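Long-range contacts in hypothetical leucine rich repeat protein (Pseudoflavonifractor capillosus, PDB 4OJU), which is of unknown function but, as a leucine-rich repeat fragment of a longer protein with SLH domains, probably binds other proteins: residues 37-42 against 66-71; 98-103 against 121-126. One frame throughout, in Å; residues are numbered along the deposited sequence. Where two conformers were deposited one is given.

Interaction 1: residues 37-42 against 66-71; sequences TYADIP and TNITGV. With EDO (1,2-ethanediol), chain E.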
loop_
_atom_site.group_PDB
_atom_site.type_symbol
_atom_site.label_atom_id
_atom_site.label_comp_id
_atom_site.label_asym_id
_atom_site.label_seq_id
_atom_site.Cartn_x
_atom_site.Cartn_y
_atom_site.Cartn_z
ATOM N N THR A 37 18.330 8.802 -21.013
ATOM C CA THR A 37 17.218 8.413 -20.131
ATOM C C THR A 37 16.997 9.469 -19.031
ATOM O O THR A 37 16.144 9.275 -18.172
ATOM C CB THR A 37 17.454 7.020 -19.550
ATOM O OG1 THR A 37 18.621 7.062 -18.731
ATOM C CG2 THR A 37 17.568 5.942 -20.629
ATOM N N TYR A 38 17.770 10.558 -19.021
ATOM C CA TYR A 38 17.526 11.647 -18.075
ATOM C C TYR A 38 16.663 12.688 -18.789
ATOM O O TYR A 38 17.068 13.207 -19.831
ATOM C CB TYR A 38 18.824 12.277 -17.510
ATOM C CG TYR A 38 18.525 13.159 -16.316
ATOM C CD1 TYR A 38 18.076 14.468 -16.485
ATOM C CD2 TYR A 38 18.575 12.652 -15.023
ATOM C CE1 TYR A 38 17.722 15.258 -15.395
ATOM C CE2 TYR A 38 18.209 13.428 -13.926
ATOM C CZ TYR A 38 17.792 14.734 -14.118
ATOM O OH TYR A 38 17.456 15.509 -13.035
ATOM N N ALA A 39 15.468 12.954 -18.267
ATOM C CA ALA A 39 14.547 13.930 -18.860
ATOM C C ALA A 39 14.733 15.292 -18.216
ATOM O O ALA A 39 14.234 15.532 -17.117
ATOM C CB ALA A 39 13.106 13.455 -18.714
ATOM N N ASP A 40 15.505 16.168 -18.875
ATOM C CA ASP A 40 15.730 17.534 -18.390
ATOM C C ASP A 40 14.661 18.366 -19.075
ATOM O O ASP A 40 14.849 18.798 -20.203
ATOM C CB ASP A 40 17.174 17.991 -18.698
ATOM C CG ASP A 40 17.618 19.279 -18.016
ATOM O OD1 ASP A 40 16.919 19.734 -17.071
ATOM O OD2 ASP A 40 18.664 19.823 -18.408
ATOM N N ILE A 41 13.488 18.469 -18.456
ATOM C CA ILE A 41 12.322 19.116 -19.062
ATOM C C ILE A 41 12.554 20.617 -19.236
ATOM O O ILE A 41 12.887 21.283 -18.256
ATOM C CB ILE A 41 11.023 18.833 -18.239
ATOM C CG1 ILE A 41 10.703 17.323 -18.172
ATOM C CG2 ILE A 41 9.840 19.644 -18.784
ATOM C CD1 ILE A 41 9.594 16.925 -17.114
ATOM N N PRO A 42 12.352 21.174 -20.456
ATOM C CA PRO A 42 12.559 22.632 -20.627
ATOM C C PRO A 42 11.512 23.439 -19.861
ATOM O O PRO A 42 10.363 23.005 -19.724
ATOM C CB PRO A 42 12.452 22.852 -22.134
ATOM C CG PRO A 42 11.830 21.640 -22.685
ATOM C CD PRO A 42 11.962 20.515 -21.721
ATOM N N THR A 66 7.636 4.899 -19.460
ATOM C CA THR A 66 8.839 5.237 -20.255
ATOM C C THR A 66 10.072 4.707 -19.525
ATOM O O THR A 66 9.970 4.252 -18.385
ATOM C CB THR A 66 8.936 6.728 -20.610
ATOM O OG1 THR A 66 8.965 7.481 -19.401
ATOM C CG2 THR A 66 7.804 7.194 -21.510
ATOM N N ASN A 67 11.232 4.760 -20.182
ATOM C CA ASN A 67 12.487 4.193 -19.674
ATOM C C ASN A 67 13.317 5.217 -18.891
ATOM O O ASN A 67 14.504 4.980 -18.657
ATOM C CB ASN A 67 13.310 3.677 -20.876
ATOM C CG ASN A 67 13.777 4.778 -21.819
ATOM O OD1 ASN A 67 13.423 5.958 -21.693
ATOM N ND2 ASN A 67 14.584 4.427 -22.797
ATOM N N ILE A 68 12.735 6.375 -18.546
ATOM C CA ILE A 68 13.514 7.421 -17.882
ATOM C C ILE A 68 14.097 6.932 -16.547
ATOM O O ILE A 68 13.459 6.166 -15.826
ATOM C CB ILE A 68 12.725 8.743 -17.708
ATOM C CG1 ILE A 68 11.463 8.573 -16.827
ATOM C CG2 ILE A 68 12.400 9.368 -19.082
ATOM C CD1 ILE A 68 10.873 9.963 -16.288
ATOM N N THR A 69 15.326 7.359 -16.256
ATOM C CA THR A 69 16.037 7.021 -15.019
ATOM C C THR A 69 16.006 8.205 -14.063
ATOM O O THR A 69 16.151 8.039 -12.857
ATOM C CB THR A 69 17.475 6.594 -15.317
ATOM O OG1 THR A 69 18.089 7.600 -16.127
ATOM C CG2 THR A 69 17.555 5.224 -16.003
ATOM N N GLY A 70 15.847 9.390 -14.615
ATOM C CA GLY A 70 15.821 10.625 -13.844
ATOM C C GLY A 70 15.042 11.711 -14.543
ATOM O O GLY A 70 14.842 11.656 -15.758
ATOM N N VAL A 71 14.578 12.690 -13.779
ATOM C CA VAL A 71 13.820 13.792 -14.336
ATOM C C VAL A 71 14.023 15.060 -13.515
ATOM O O VAL A 71 14.021 15.011 -12.286
ATOM C CB VAL A 71 12.295 13.461 -14.503
ATOM C CG1 VAL A 71 11.613 13.149 -13.168
ATOM C CG2 VAL A 71 11.543 14.582 -15.252
HETATM C C1 EDO E . 17.063 23.383 -19.771
HETATM O O1 EDO E . 16.460 22.722 -18.666
HETATM C C2 EDO E . 17.092 22.447 -20.990
HETATM O O2 EDO E . 15.846 21.787 -21.091
#
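The ring of Y38 lies flat over the backbone of G70 and V71, filling the hollow left where G70 has no side chain. Its CG stands anti to the backbone N (chi1 -167°), which swings the ring across the neighbouring strand; G70 C and V71 N sit under one face, toward its rim. A CB on G70 would come too close to Y38 CD2, so the ring probably could not lie here over a larger residue. On the other face of the sheet, V71 CG2 is the bump: it touches both A39 CB and I41 CD1, the latter at 3.6 Å, with I41 and V71 side by side and pointing the same way. Between the two faces the strands run parallel, and A39 N bonds to G70 O at 2.9 Å, almost straight (173°). T69 N reaches T37 O (2.8 Å) from above the carbonyl plane. The two threonine side chains cross obliquely and share a hydrogen bond, T37 OG1 to T69 OG1 2.7 Å, in which either may donate. Y38 OH is hydrogen-bonded to T72 OG1, just past V71. Such parallel pairing of successive passes fits a leucine-rich repeat solenoid: 38-40 is an outer strand, 70-72 the middle one, 93-95 beyond, while Y14 and L26 pack against I41.

Interaction 2: residues 98-103 against 121-126; sequences ENLIYI and ASVEKM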
loop_
_atom_site.group_PDB
_atom_site.type_symbol
_atom_site.label_atom_id
_atom_site.label_comp_id
_atom_site.label_asym_id
_atom_site.label_seq_id
_atom_site.Cartn_x
_atom_site.Cartn_y
_atom_site.Cartn_z
ATOM N N GLU A 98 11.022 24.511 -6.630
ATOM C CA GLU A 98 10.171 25.460 -5.923
ATOM C C GLU A 98 9.353 26.220 -6.949
ATOM O O GLU A 98 9.917 26.699 -7.933
ATOM C CB GLU A 98 11.006 26.400 -5.042
ATOM C CG GLU A 98 11.635 25.699 -3.841
ATOM C CD GLU A 98 10.703 25.236 -2.735
ATOM O OE1 GLU A 98 11.176 24.508 -1.823
ATOM O OE2 GLU A 98 9.513 25.642 -2.755
ATOM N N ASN A 99 8.005 26.214 -6.738
ATOM C CA ASN A 99 6.858 26.748 -7.497
ATOM C C ASN A 99 5.793 25.662 -7.739
ATOM O O ASN A 99 4.641 26.012 -7.993
ATOM C CB ASN A 99 7.217 27.419 -8.827
ATOM C CG ASN A 99 7.848 28.778 -8.678
ATOM O OD1 ASN A 99 7.290 29.692 -8.065
ATOM N ND2 ASN A 99 9.031 28.934 -9.250
ATOM N N LEU A 100 6.157 24.354 -7.659
ATOM C CA LEU A 100 5.186 23.282 -7.805
ATOM C C LEU A 100 4.148 23.419 -6.722
ATOM O O LEU A 100 4.538 23.615 -5.578
ATOM C CB LEU A 100 5.889 21.935 -7.693
ATOM C CG LEU A 100 5.039 20.694 -7.879
ATOM C CD1 LEU A 100 4.494 20.587 -9.356
ATOM C CD2 LEU A 100 5.874 19.448 -7.518
ATOM N N ILE A 101 2.854 23.377 -7.078
ATOM C CA ILE A 101 1.778 23.515 -6.092
ATOM C C ILE A 101 1.031 22.194 -5.899
ATOM O O ILE A 101 0.666 21.862 -4.769
ATOM C CB ILE A 101 0.785 24.643 -6.517
ATOM C CG1 ILE A 101 1.493 26.002 -6.807
ATOM C CG2 ILE A 101 -0.366 24.819 -5.499
ATOM C CD1 ILE A 101 2.224 26.693 -5.594
ATOM N N TYR A 102 0.746 21.490 -7.007
ATOM C CA TYR A 102 -0.069 20.286 -6.997
ATOM C C TYR A 102 0.600 19.075 -7.597
ATOM O O TYR A 102 1.195 19.155 -8.661
ATOM C CB TYR A 102 -1.353 20.528 -7.811
ATOM C CG TYR A 102 -2.174 21.686 -7.325
ATOM C CD1 TYR A 102 -2.857 21.619 -6.115
ATOM C CD2 TYR A 102 -2.272 22.859 -8.071
ATOM C CE1 TYR A 102 -3.607 22.697 -5.650
ATOM C CE2 TYR A 102 -3.057 23.927 -7.637
ATOM C CZ TYR A 102 -3.702 23.850 -6.415
ATOM O OH TYR A 102 -4.437 24.923 -5.959
ATOM N N ILE A 103 0.436 17.933 -6.945
ATOM C CA ILE A 103 0.866 16.633 -7.446
ATOM C C ILE A 103 -0.403 15.812 -7.513
ATOM O O ILE A 103 -0.987 15.495 -6.465
ATOM C CB ILE A 103 2.001 15.953 -6.648
ATOM C CG1 ILE A 103 3.197 16.937 -6.442
ATOM C CG2 ILE A 103 2.437 14.668 -7.419
ATOM C CD1 ILE A 103 4.416 16.374 -5.575
ATOM N N ALA A 121 8.832 23.276 -0.801
ATOM C CA ALA A 121 8.048 24.030 0.189
ATOM C C ALA A 121 6.746 24.620 -0.429
ATOM O O ALA A 121 5.760 24.815 0.282
ATOM C CB ALA A 121 8.898 25.153 0.791
ATOM N N SER A 122 6.736 24.855 -1.745
ATOM C CA SER A 122 5.588 25.440 -2.449
ATOM C C SER A 122 4.399 24.446 -2.610
ATOM O O SER A 122 3.275 24.868 -2.855
ATOM C CB SER A 122 6.035 25.958 -3.815
ATOM O OG SER A 122 6.581 24.888 -4.575
ATOM N N VAL A 123 4.640 23.148 -2.500
ATOM C CA VAL A 123 3.577 22.142 -2.709
ATOM C C VAL A 123 2.519 22.321 -1.636
ATOM O O VAL A 123 2.855 22.415 -0.457
ATOM C CB VAL A 123 4.111 20.684 -2.781
ATOM C CG1 VAL A 123 2.969 19.653 -2.835
ATOM C CG2 VAL A 123 5.027 20.511 -3.992
ATOM N N GLU A 124 1.252 22.422 -2.058
ATOM C CA GLU A 124 0.133 22.632 -1.138
ATOM C C GLU A 124 -0.720 21.396 -0.977
ATOM O O GLU A 124 -1.361 21.226 0.063
ATOM C CB GLU A 124 -0.751 23.772 -1.681
ATOM C CG GLU A 124 -0.058 25.115 -1.580
ATOM C CD GLU A 124 -0.820 26.277 -2.172
ATOM O OE1 GLU A 124 -2.061 26.175 -2.306
ATOM O OE2 GLU A 124 -0.169 27.283 -2.530
ATOM N N LYS A 125 -0.769 20.557 -2.011
ATOM C CA LYS A 125 -1.667 19.415 -2.038
ATOM C C LYS A 125 -1.104 18.285 -2.889
ATOM O O LYS A 125 -0.629 18.503 -4.005
ATOM C CB LYS A 125 -3.012 19.910 -2.645
ATOM C CG LYS A 125 -4.172 18.945 -2.662
ATOM C CD LYS A 125 -5.379 19.617 -3.331
ATOM C CE LYS A 125 -6.428 18.635 -3.779
ATOM N NZ LYS A 125 -7.451 19.288 -4.637
HETATM N N MSE A 126 -1.264 17.059 -2.370
HETATM C CA MSE A 126 -0.882 15.809 -3.038
HETATM C C MSE A 126 -2.023 14.815 -2.972
HETATM O O MSE A 126 -2.480 14.530 -1.866
HETATM C CB MSE A 126 0.362 15.178 -2.377
HETATM C CG MSE A 126 1.611 16.049 -2.463
HETATM SE SE MSE A 126 3.144 15.050 -1.776
HETATM C CE MSE A 126 2.510 14.422 -0.042
HETATM O O HOH W 1 -3.990 24.660 -3.227
#
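Over the centre of one face of the Y102 ring sits CG2 of its own neighbour I101, 3.5 Å above the plane; at the ring edge, near its plane, comes K125 CB, 3.9 Å from Y102 CD1. I101 CG2 is shared, because the extended E124 side chain runs alongside I101 and lays its carboxylate carbon against the same methyl. A water joins the two polar ends, Y102 OH and E124 OE1. A further flat group, the E98 carboxylate, is folded back by a bend at chi2 (-70°) and takes two backbone N-H groups on syn lone pairs: A121 N to OE1 at 2.8 Å, and S122 N to OE2 at 3.1 Å and less straight (135°). S122 OG accepts the N-H of N99 (N99 N to S122 OG 2.9 Å) and donates in plane to L100 O at 2.6 Å. An alanine here would remove both hydroxyl bonds and would probably loosen the hold between residues 99-100 and the start of 121-126. Farther on, I101 O accepts E124 N (2.8 Å), and I103 N meets K125 O (3.2 Å). Inward, L100 and V123 lie side by side, with I103 CD1 reaching the selenomethionine M126. Short parallel bridges of this kind, with I103 and M126 on the buried face and Y102 and K125 on the other, stack successive coils in the BspA-type leucine-rich repeat solenoid.

In the fold
Both segments of interaction 1 come earlier in the chain than those of interaction 2, so the two follow in series. Their centres are about 20 Å apart, one to either side of the middle of the molecule, and their nearest atoms about 10 Å apart. They belong to different sheets: 37-42 with 66-71 to the three-stranded parallel one, 98-103 with 121-126 to the mixed sheet that also takes in strands 79-80 and 52-58. Each joins successive passes of the chain by parallel strands, as expected of a repeat solenoid with sheets on more than one side. Interaction 2 lies toward the C-terminal end, where K125 and M126 pair antiparallel with a strand of the second subunit, carrying the sheet across the interface.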